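Local structure of inosine-uridine nucleoside N-ribohydrolase (Xanthomonas oryzae pv. oryzae, 4KL0) at residues F57-V65 against G131-L139; A229-E240 against W308-Y317. The protein binds calcium and probably hydrolyses N-glycosidic bonds of nucleosides, although its substrate has not been established. All coordinates share one frame; numbering follows the deposited sequence.

Contact 1 of 2, residues F57-V65 against G131-L139; sequences FLRLTDVVV and GVRAMCERL
The guanidinium of Arg138 lies with one face against Thr61, whose CB sits 3.5 Å above the plane and toward its rim, while a bridging water and Asp62 OD1 come to its edge. Arg138 NE gives Asp62 OD1 a short bond of 2.7 Å, bent and weak as a hydrogen bond yet part of a salt bridge. The carboxylate and guanidinium planes are turned 49° apart. The water completes the link, donating to Asp62 OD2 and accepting from Arg138 NH2, so both carboxylate oxygens are engaged. Thr61 OG1 adds a 2.8 Å bond to the anti side of Asp62 OD1, tilted out of the carboxylate plane; the hydroxyl gets there by standing between the backbone N and the carbonyl carbon (chi1 63°). Arginine suits this place because its chain reaches from the helix, bends at chi3 and lays a flat, charged end over the strand. Arg59 NH2 comes within 4.0 Å of Arg138 NH1, but is paired with Asp29. Beyond the polar end, Met135, extended beyond CG, runs past Asp62 in the opposite direction, its CG 3.7 Å from Asp62 CB, and presses CE tightly on Val64 CG2. Strand 58-65 and helix 133-139 run at 146°, as in a Rossmann-like alpha/beta layer; Met135 also reaches strand 28-34, Val64 touches helix 155-163, and Val63 faces helix 70-86 across the sheet.

Contact 2 of 2, residues A229-E240 against W308-Y317; sequences AYKAAVPPAFYE and WPQVTKLNLY
Pro236 is the bump that fills the hollow between Trp308 and Val311: its CB rests over the six-membered ring of the indole, 3.8 Å from the centroid in a CH-pi contact, and its CD lies 3.9 Å from Val311 CG1. Compact and rigid, proline suits this niche. The indole edge is pinned by a nearly straight bond (169°) from Trp308 NE1 to the anti lone pair of Glu240 OE2, 2.9 Å long; Glu240 bends at chi2 to meet it, and its other oxygen pairs with Arg254. Next along, Leu314 CD1 wedges between Pro236 and Tyr239. The forked ends of the leucines suit these places, since each methyl can meet a different neighbour: Leu316 sends CD1 over one face of Phe238 and against Val234 CG1, and CD2 toward the Tyr239 hydroxyl. A single antiparallel bridge, Val234 N to Leu314 O and Leu314 N to Val234 O, holds the two loops together. At the far end small Ala229 lets Tyr317 CD1 approach its CB to 3.4 Å, and one water joins the hydroxyls of Tyr317 and Tyr230. Tyr317 leads into helix 317-325, beside the calcium ligand Asp318. Helix 248-269 packs on Tyr239 and Val311, helix 358-372 on Phe238 and Leu316.

In the fold
The two contacts lie on opposite sides of the chain's centre, their centres about 31 Å apart, and share no helix or strand. Contact 1 is the more buried and joins a strand of the central sheet to a helix layered on it; contact 2 is partly buried and ties loops and helix ends together beyond the sheet. Their chemistry follows: in contact 1 a charged pair and its water close one end of an apolar patch, whereas in contact 2 rings, a proline and leucines interlock around backbone bonds and several waters. Both lie in the nucleoside hydrolase family region. Contact 2 comes nearer the calcium, with the Tyr317 side chain about 7 Å from the ion against about 11 Å for that of Val63.

Contact 1 of 2, residues F57-V65 against G131-L139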
loop_
_atom_site.group_PDB
_atom_site.type_symbol
_atom_site.label_atom_id
_atom_site.label_comp_id
_atom_site.label_asym_id
_atom_site.label_seq_id
_atom_site.Cartn_x
_atom_site.Cartn_y
_atom_site.Cartn_z
ATOM N N PHE A 57 10.442 13.916 0.051
ATOM C CA PHE A 57 10.697 12.771 -0.837
ATOM C C PHE A 57 9.649 12.623 -1.918
ATOM O O PHE A 57 9.942 12.190 -3.032
ATOM C CB PHE A 57 10.779 11.481 -0.001
ATOM C CG PHE A 57 12.048 11.350 0.772
ATOM C CD1 PHE A 57 13.129 10.676 0.235
ATOM C CD2 PHE A 57 12.193 11.977 2.010
ATOM C CE1 PHE A 57 14.317 10.599 0.922
ATOM C CE2 PHE A 57 13.365 11.886 2.725
ATOM C CZ PHE A 57 14.442 11.194 2.183
ATOM N N LEU A 58 8.411 12.952 -1.574
ATOM C CA LEU A 58 7.314 12.770 -2.499
ATOM C C LEU A 58 6.277 13.836 -2.263
ATOM O O LEU A 58 6.291 14.534 -1.224
ATOM C CB LEU A 58 6.689 11.385 -2.319
ATOM C CG LEU A 58 5.988 11.055 -0.985
ATOM C CD1 LEU A 58 4.616 11.610 -0.974
ATOM C CD2 LEU A 58 5.874 9.533 -0.779
ATOM N N ARG A 59 5.372 13.957 -3.216
ATOM C CA ARG A 59 4.196 14.783 -2.990
ATOM C C ARG A 59 3.011 14.005 -3.541
ATOM O O ARG A 59 3.007 13.599 -4.736
ATOM C CB ARG A 59 4.346 16.194 -3.561
ATOM C CG ARG A 59 3.074 17.000 -3.409
ATOM C CD ARG A 59 3.206 18.399 -4.014
ATOM N NE ARG A 59 3.151 18.300 -5.458
ATOM C CZ ARG A 59 3.016 19.347 -6.272
ATOM N NH1 ARG A 59 2.914 20.577 -5.760
ATOM N NH2 ARG A 59 2.963 19.164 -7.586
ATOM N N LEU A 60 2.075 13.682 -2.637
ATOM C CA LEU A 60 0.967 12.754 -3.005
ATOM C C LEU A 60 -0.123 13.602 -3.621
ATOM O O LEU A 60 -0.890 14.268 -2.891
ATOM C CB LEU A 60 0.471 11.993 -1.760
ATOM C CG LEU A 60 -0.594 10.944 -1.953
ATOM C CD1 LEU A 60 -0.139 9.928 -2.998
ATOM C CD2 LEU A 60 -0.875 10.310 -0.576
ATOM N N THR A 61 -0.225 13.579 -4.956
ATOM C CA THR A 61 -1.114 14.541 -5.593
ATOM C C THR A 61 -2.519 13.979 -5.852
ATOM O O THR A 61 -3.539 14.702 -5.721
ATOM C CB THR A 61 -0.466 15.087 -6.883
ATOM O OG1 THR A 61 -0.285 14.009 -7.828
ATOM C CG2 THR A 61 0.909 15.692 -6.563
ATOM N N ASP A 62 -2.595 12.674 -6.157
ATOM C CA ASP A 62 -3.847 12.080 -6.595
ATOM C C ASP A 62 -3.909 10.657 -6.079
ATOM O O ASP A 62 -2.912 9.947 -6.096
ATOM C CB ASP A 62 -3.922 12.051 -8.136
ATOM C CG ASP A 62 -3.878 13.466 -8.746
ATOM O OD1 ASP A 62 -2.776 13.935 -9.065
ATOM O OD2 ASP A 62 -4.953 14.087 -8.907
ATOM N N VAL A 63 -5.069 10.288 -5.621
ATOM C CA VAL A 63 -5.304 8.925 -5.161
ATOM C C VAL A 63 -6.599 8.419 -5.787
ATOM O O VAL A 63 -7.645 9.085 -5.720
ATOM C CB VAL A 63 -5.418 8.953 -3.622
ATOM C CG1 VAL A 63 -5.743 7.592 -3.088
ATOM C CG2 VAL A 63 -4.113 9.436 -3.017
ATOM N N VAL A 64 -6.562 7.259 -6.427
ATOM C CA VAL A 64 -7.782 6.697 -6.996
ATOM C C VAL A 64 -8.058 5.366 -6.270
ATOM O O VAL A 64 -7.174 4.555 -6.077
ATOM C CB VAL A 64 -7.663 6.486 -8.490
ATOM C CG1 VAL A 64 -8.935 5.883 -9.021
ATOM C CG2 VAL A 64 -7.371 7.869 -9.198
ATOM N N VAL A 65 -9.283 5.192 -5.820
ATOM C CA VAL A 65 -9.624 4.117 -4.852
ATOM C C VAL A 65 -10.459 3.034 -5.543
ATOM O O VAL A 65 -11.458 3.322 -6.266
ATOM C CB VAL A 65 -10.459 4.737 -3.689
ATOM C CG1 VAL A 65 -10.985 3.677 -2.761
ATOM C CG2 VAL A 65 -9.603 5.762 -2.916
ATOM N N GLY A 131 -12.732 8.988 -11.486
ATOM C CA GLY A 131 -11.562 8.120 -11.575
ATOM C C GLY A 131 -10.273 8.825 -11.935
ATOM O O GLY A 131 -9.858 9.761 -11.252
ATOM N N VAL A 132 -9.659 8.412 -13.053
ATOM C CA VAL A 132 -8.302 8.856 -13.405
ATOM C C VAL A 132 -8.198 10.140 -14.263
ATOM O O VAL A 132 -7.127 10.469 -14.775
ATOM C CB VAL A 132 -7.561 7.747 -14.136
ATOM C CG1 VAL A 132 -7.663 6.414 -13.336
ATOM C CG2 VAL A 132 -8.134 7.553 -15.530
ATOM N N ARG A 133 -9.299 10.872 -14.393
ATOM C CA ARG A 133 -9.287 12.083 -15.226
ATOM C C ARG A 133 -8.229 13.099 -14.771
ATOM O O ARG A 133 -7.393 13.589 -15.570
ATOM C CB ARG A 133 -10.658 12.753 -15.223
ATOM C CG ARG A 133 -10.745 13.767 -16.359
ATOM C CD ARG A 133 -10.901 13.041 -17.705
ATOM N NE ARG A 133 -9.724 13.114 -18.589
ATOM C CZ ARG A 133 -9.400 12.163 -19.477
ATOM N NH1 ARG A 133 -10.152 11.064 -19.588
ATOM N NH2 ARG A 133 -8.322 12.287 -20.253
ATOM N N ALA A 134 -8.229 13.397 -13.474
ATOM C CA ALA A 134 -7.249 14.347 -12.948
ATOM C C ALA A 134 -5.817 13.865 -13.133
ATOM O O ALA A 134 -4.952 14.669 -13.386
ATOM C CB ALA A 134 -7.541 14.707 -11.478
ATOM N N MET A 135 -5.556 12.553 -12.972
ATOM C CA MET A 135 -4.223 12.013 -13.210
ATOM C C MET A 135 -3.802 12.274 -14.659
ATOM O O MET A 135 -2.625 12.560 -14.923
ATOM C CB MET A 135 -4.161 10.498 -12.880
ATOM C CG MET A 135 -4.277 10.207 -11.360
ATOM S SD MET A 135 -4.212 8.370 -11.057
ATOM C CE MET A 135 -4.012 8.392 -9.186
ATOM N N CYS A 136 -4.745 12.091 -15.590
ATOM C CA CYS A 136 -4.469 12.346 -17.009
ATOM C C CYS A 136 -4.033 13.814 -17.211
ATOM O O CYS A 136 -2.949 14.104 -17.803
ATOM C CB CYS A 136 -5.689 12.037 -17.883
ATOM S SG CYS A 136 -6.022 10.272 -18.165
ATOM N N GLU A 137 -4.872 14.729 -16.728
ATOM C CA GLU A 137 -4.568 16.168 -16.823
ATOM C C GLU A 137 -3.227 16.500 -16.199
ATOM O O GLU A 137 -2.481 17.340 -16.705
ATOM C CB GLU A 137 -5.659 16.994 -16.160
ATOM C CG GLU A 137 -7.046 16.776 -16.753
ATOM C CD GLU A 137 -8.071 17.756 -16.186
ATOM O OE1 GLU A 137 -7.657 18.846 -15.709
ATOM O OE2 GLU A 137 -9.286 17.447 -16.201
ATOM N N ARG A 138 -2.893 15.831 -15.095
ATOM C CA ARG A 138 -1.636 16.096 -14.440
ATOM C C ARG A 138 -0.415 15.539 -15.200
ATOM O O ARG A 138 0.641 16.171 -15.213
ATOM C CB ARG A 138 -1.670 15.621 -12.963
ATOM C CG ARG A 138 -0.327 15.843 -12.252
ATOM C CD ARG A 138 -0.400 15.455 -10.766
ATOM N NE ARG A 138 -1.475 16.136 -10.060
ATOM C CZ ARG A 138 -1.325 17.358 -9.549
ATOM N NH1 ARG A 138 -0.161 17.993 -9.711
ATOM N NH2 ARG A 138 -2.332 17.936 -8.873
ATOM N N LEU A 139 -0.545 14.366 -15.828
ATOM C CA LEU A 139 0.556 13.828 -16.628
ATOM C C LEU A 139 0.860 14.828 -17.768
ATOM O O LEU A 139 2.010 15.018 -18.157
ATOM C CB LEU A 139 0.190 12.447 -17.203
ATOM C CG LEU A 139 0.192 11.336 -16.145
ATOM C CD1 LEU A 139 -0.245 10.026 -16.751
ATOM C CD2 LEU A 139 1.593 11.207 -15.522
HETATM O O HOH W 1 -4.730 16.666 -9.059
#

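Contact 2 of 2, residues A229-E240 against W308-Y317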
loop_
_atom_site.group_PDB
_atom_site.type_symbol
_atom_site.label_atom_id
_atom_site.label_comp_id
_atom_site.label_asym_id
_atom_site.label_seq_id
_atom_site.Cartn_x
_atom_site.Cartn_y
_atom_site.Cartn_z
ATOM N N ALA A 229 7.479 -8.695 2.657
ATOM C CA ALA A 229 6.915 -8.228 3.929
ATOM C C ALA A 229 7.165 -9.147 5.124
ATOM O O ALA A 229 7.349 -8.669 6.266
ATOM C CB ALA A 229 5.404 -7.942 3.804
ATOM N N TYR A 230 7.150 -10.471 4.892
ATOM C CA TYR A 230 7.340 -11.416 5.987
ATOM C C TYR A 230 8.657 -11.101 6.685
ATOM O O TYR A 230 8.771 -11.109 7.922
ATOM C CB TYR A 230 7.370 -12.871 5.458
ATOM C CG TYR A 230 6.109 -13.332 4.754
ATOM C CD1 TYR A 230 4.899 -12.714 4.956
ATOM C CD2 TYR A 230 6.133 -14.426 3.882
ATOM C CE1 TYR A 230 3.727 -13.169 4.303
ATOM C CE2 TYR A 230 4.985 -14.867 3.218
ATOM C CZ TYR A 230 3.793 -14.242 3.434
ATOM O OH TYR A 230 2.670 -14.727 2.789
ATOM N N LYS A 231 9.654 -10.789 5.878
ATOM C CA LYS A 231 10.962 -10.567 6.446
ATOM C C LYS A 231 11.032 -9.315 7.348
ATOM O O LYS A 231 11.794 -9.267 8.327
ATOM C CB LYS A 231 11.954 -10.481 5.312
ATOM C CG LYS A 231 13.404 -10.528 5.777
ATOM C CD LYS A 231 14.283 -10.933 4.621
ATOM C CE LYS A 231 15.677 -11.277 5.090
ATOM N NZ LYS A 231 16.627 -10.864 4.010
ATOM N N ALA A 232 10.227 -8.307 7.023
ATOM C CA ALA A 232 10.253 -7.034 7.750
ATOM C C ALA A 232 9.000 -6.827 8.636
ATOM O O ALA A 232 8.598 -5.685 8.911
ATOM C CB ALA A 232 10.407 -5.872 6.730
ATOM N N ALA A 233 8.379 -7.924 9.083
ATOM C CA ALA A 233 7.135 -7.850 9.843
ATOM C C ALA A 233 7.360 -7.086 11.126
ATOM O O ALA A 233 8.429 -7.218 11.740
ATOM C CB ALA A 233 6.615 -9.288 10.174
ATOM N N VAL A 234 6.396 -6.274 11.528
ATOM C CA VAL A 234 6.511 -5.450 12.743
ATOM C C VAL A 234 5.727 -6.074 13.909
ATOM O O VAL A 234 4.776 -6.841 13.711
ATOM C CB VAL A 234 6.014 -4.023 12.486
ATOM C CG1 VAL A 234 6.857 -3.340 11.353
ATOM C CG2 VAL A 234 4.484 -4.019 12.209
ATOM N N PRO A 235 6.118 -5.768 15.170
ATOM C CA PRO A 235 5.343 -6.328 16.293
ATOM C C PRO A 235 4.140 -5.449 16.630
ATOM O O PRO A 235 4.049 -4.324 16.045
ATOM C CB PRO A 235 6.346 -6.267 17.462
ATOM C CG PRO A 235 7.145 -4.989 17.140
ATOM C CD PRO A 235 7.274 -4.949 15.605
ATOM N N PRO A 236 3.245 -5.888 17.549
ATOM C CA PRO A 236 2.142 -5.028 17.995
ATOM C C PRO A 236 2.631 -3.667 18.487
ATOM O O PRO A 236 1.840 -2.736 18.438
ATOM C CB PRO A 236 1.511 -5.814 19.178
ATOM C CG PRO A 236 1.782 -7.238 18.850
ATOM C CD PRO A 236 3.016 -7.298 17.948
ATOM N N ALA A 237 3.864 -3.571 19.007
ATOM C CA ALA A 237 4.344 -2.317 19.576
ATOM C C ALA A 237 4.323 -1.231 18.516
ATOM O O ALA A 237 4.232 -0.019 18.877
ATOM C CB ALA A 237 5.766 -2.477 20.171
ATOM N N PHE A 238 4.448 -1.642 17.246
ATOM C CA PHE A 238 4.335 -0.687 16.111
ATOM C C PHE A 238 3.006 0.059 16.193
ATOM O O PHE A 238 2.991 1.297 16.140
ATOM C CB PHE A 238 4.566 -1.336 14.727
ATOM C CG PHE A 238 4.232 -0.411 13.559
ATOM C CD1 PHE A 238 5.203 0.444 13.042
ATOM C CD2 PHE A 238 2.951 -0.395 13.018
ATOM C CE1 PHE A 238 4.902 1.300 11.993
ATOM C CE2 PHE A 238 2.644 0.427 11.981
ATOM C CZ PHE A 238 3.634 1.291 11.454
ATOM N N TYR A 239 1.905 -0.677 16.376
ATOM C CA TYR A 239 0.559 -0.106 16.432
ATOM C C TYR A 239 0.300 0.561 17.778
ATOM O O TYR A 239 -0.434 1.542 17.860
ATOM C CB TYR A 239 -0.489 -1.195 16.193
ATOM C CG TYR A 239 -0.480 -1.636 14.708
ATOM C CD1 TYR A 239 -1.161 -0.888 13.779
ATOM C CD2 TYR A 239 0.222 -2.770 14.265
ATOM C CE1 TYR A 239 -1.173 -1.213 12.456
ATOM C CE2 TYR A 239 0.233 -3.117 12.914
ATOM C CZ TYR A 239 -0.465 -2.294 12.018
ATOM O OH TYR A 239 -0.536 -2.555 10.691
ATOM N N GLU A 240 0.880 0.008 18.858
ATOM C CA GLU A 240 0.650 0.613 20.156
ATOM C C GLU A 240 1.409 1.923 20.239
ATOM O O GLU A 240 0.853 2.890 20.698
ATOM C CB GLU A 240 1.014 -0.328 21.321
ATOM C CG GLU A 240 0.137 -1.635 21.381
ATOM C CD GLU A 240 -1.297 -1.456 21.854
ATOM O OE1 GLU A 240 -1.724 -0.329 22.200
ATOM O OE2 GLU A 240 -2.047 -2.462 21.884
ATOM N N TRP A 308 -2.782 -11.331 22.162
ATOM C CA TRP A 308 -2.223 -10.031 21.694
ATOM C C TRP A 308 -0.784 -9.835 22.168
ATOM O O TRP A 308 0.132 -9.651 21.338
ATOM C CB TRP A 308 -3.123 -8.861 22.098
ATOM C CG TRP A 308 -2.741 -7.473 21.507
ATOM C CD1 TRP A 308 -2.583 -6.302 22.202
ATOM C CD2 TRP A 308 -2.517 -7.141 20.111
ATOM N NE1 TRP A 308 -2.267 -5.267 21.336
ATOM C CE2 TRP A 308 -2.230 -5.761 20.049
ATOM C CE3 TRP A 308 -2.535 -7.887 18.916
ATOM C CZ2 TRP A 308 -1.958 -5.101 18.838
ATOM C CZ3 TRP A 308 -2.271 -7.232 17.712
ATOM C CH2 TRP A 308 -1.984 -5.864 17.685
ATOM N N PRO A 309 -0.530 -9.972 23.505
ATOM C CA PRO A 309 0.867 -9.829 23.952
ATOM C C PRO A 309 1.868 -10.832 23.378
ATOM O O PRO A 309 3.070 -10.585 23.310
ATOM C CB PRO A 309 0.772 -10.038 25.484
ATOM C CG PRO A 309 -0.628 -9.695 25.836
ATOM C CD PRO A 309 -1.457 -10.151 24.633
ATOM N N GLN A 310 1.427 -12.013 22.993
ATOM C CA GLN A 310 2.424 -12.937 22.446
ATOM C C GLN A 310 2.748 -12.700 20.963
ATOM O O GLN A 310 3.738 -13.247 20.397
ATOM C CB GLN A 310 1.946 -14.376 22.603
ATOM C CG GLN A 310 1.979 -14.886 24.037
ATOM C CD GLN A 310 1.693 -16.353 24.032
ATOM O OE1 GLN A 310 2.376 -17.108 23.336
ATOM N NE2 GLN A 310 0.616 -16.752 24.683
ATOM N N VAL A 311 1.893 -11.921 20.306
ATOM C CA VAL A 311 2.115 -11.720 18.874
ATOM C C VAL A 311 3.359 -10.872 18.694
ATOM O O VAL A 311 3.537 -9.886 19.429
ATOM C CB VAL A 311 0.897 -11.054 18.217
ATOM C CG1 VAL A 311 1.273 -10.572 16.808
ATOM C CG2 VAL A 311 -0.268 -12.054 18.185
ATOM N N THR A 312 4.208 -11.289 17.760
ATOM C CA THR A 312 5.432 -10.576 17.361
ATOM C C THR A 312 5.546 -10.174 15.850
ATOM O O THR A 312 6.431 -9.379 15.471
ATOM C CB THR A 312 6.712 -11.413 17.735
ATOM O OG1 THR A 312 6.864 -12.516 16.838
ATOM C CG2 THR A 312 6.598 -11.942 19.148
ATOM N N LYS A 313 4.673 -10.692 14.982
ATOM C CA LYS A 313 4.918 -10.591 13.540
ATOM C C LYS A 313 3.648 -10.125 12.827
ATOM O O LYS A 313 2.713 -10.924 12.689
ATOM C CB LYS A 313 5.253 -11.972 12.965
ATOM C CG LYS A 313 6.486 -12.648 13.593
ATOM C CD LYS A 313 6.972 -13.813 12.711
ATOM C CE LYS A 313 6.433 -15.169 13.197
ATOM N NZ LYS A 313 6.523 -16.230 12.124
ATOM N N LEU A 314 3.619 -8.877 12.345
ATOM C CA LEU A 314 2.467 -8.330 11.619
ATOM C C LEU A 314 3.010 -7.764 10.285
ATOM O O LEU A 314 3.920 -6.897 10.282
ATOM C CB LEU A 314 1.759 -7.231 12.427
ATOM C CG LEU A 314 1.183 -7.751 13.761
ATOM C CD1 LEU A 314 0.895 -6.554 14.639
ATOM C CD2 LEU A 314 -0.066 -8.671 13.529
ATOM N N ASN A 315 2.461 -8.230 9.154
ATOM C CA ASN A 315 2.998 -7.785 7.858
ATOM C C ASN A 315 2.544 -6.389 7.392
ATOM O O ASN A 315 1.356 -6.029 7.592
ATOM C CB ASN A 315 2.634 -8.817 6.809
ATOM C CG ASN A 315 3.251 -10.158 7.107
ATOM O OD1 ASN A 315 4.368 -10.241 7.656
ATOM N ND2 ASN A 315 2.549 -11.225 6.729
ATOM N N LEU A 316 3.473 -5.602 6.845
ATOM C CA LEU A 316 3.144 -4.275 6.245
ATOM C C LEU A 316 3.448 -4.257 4.726
ATOM O O LEU A 316 4.425 -3.656 4.246
ATOM C CB LEU A 316 3.907 -3.123 6.951
ATOM C CG LEU A 316 3.451 -2.863 8.386
ATOM C CD1 LEU A 316 4.308 -1.770 9.123
ATOM C CD2 LEU A 316 1.913 -2.588 8.414
ATOM N N TYR A 317 2.576 -4.852 3.926
ATOM C CA TYR A 317 2.910 -5.029 2.532
ATOM C C TYR A 317 2.926 -3.720 1.784
ATOM O O TYR A 317 3.833 -3.420 1.037
ATOM C CB TYR A 317 1.850 -5.914 1.839
ATOM C CG TYR A 317 1.568 -7.216 2.553
ATOM C CD1 TYR A 317 2.388 -8.313 2.364
ATOM C CD2 TYR A 317 0.462 -7.335 3.392
ATOM C CE1 TYR A 317 2.127 -9.525 3.017
ATOM C CE2 TYR A 317 0.191 -8.527 4.062
ATOM C CZ TYR A 317 1.028 -9.607 3.864
ATOM O OH TYR A 317 0.750 -10.808 4.514
HETATM O O HOH W 2 6.171 -6.075 6.880
HETATM O O HOH W 3 0.644 -13.270 3.475
HETATM O O HOH W 4 8.435 -8.106 14.613
HETATM O O HOH W 5 0.160 -5.009 9.970
#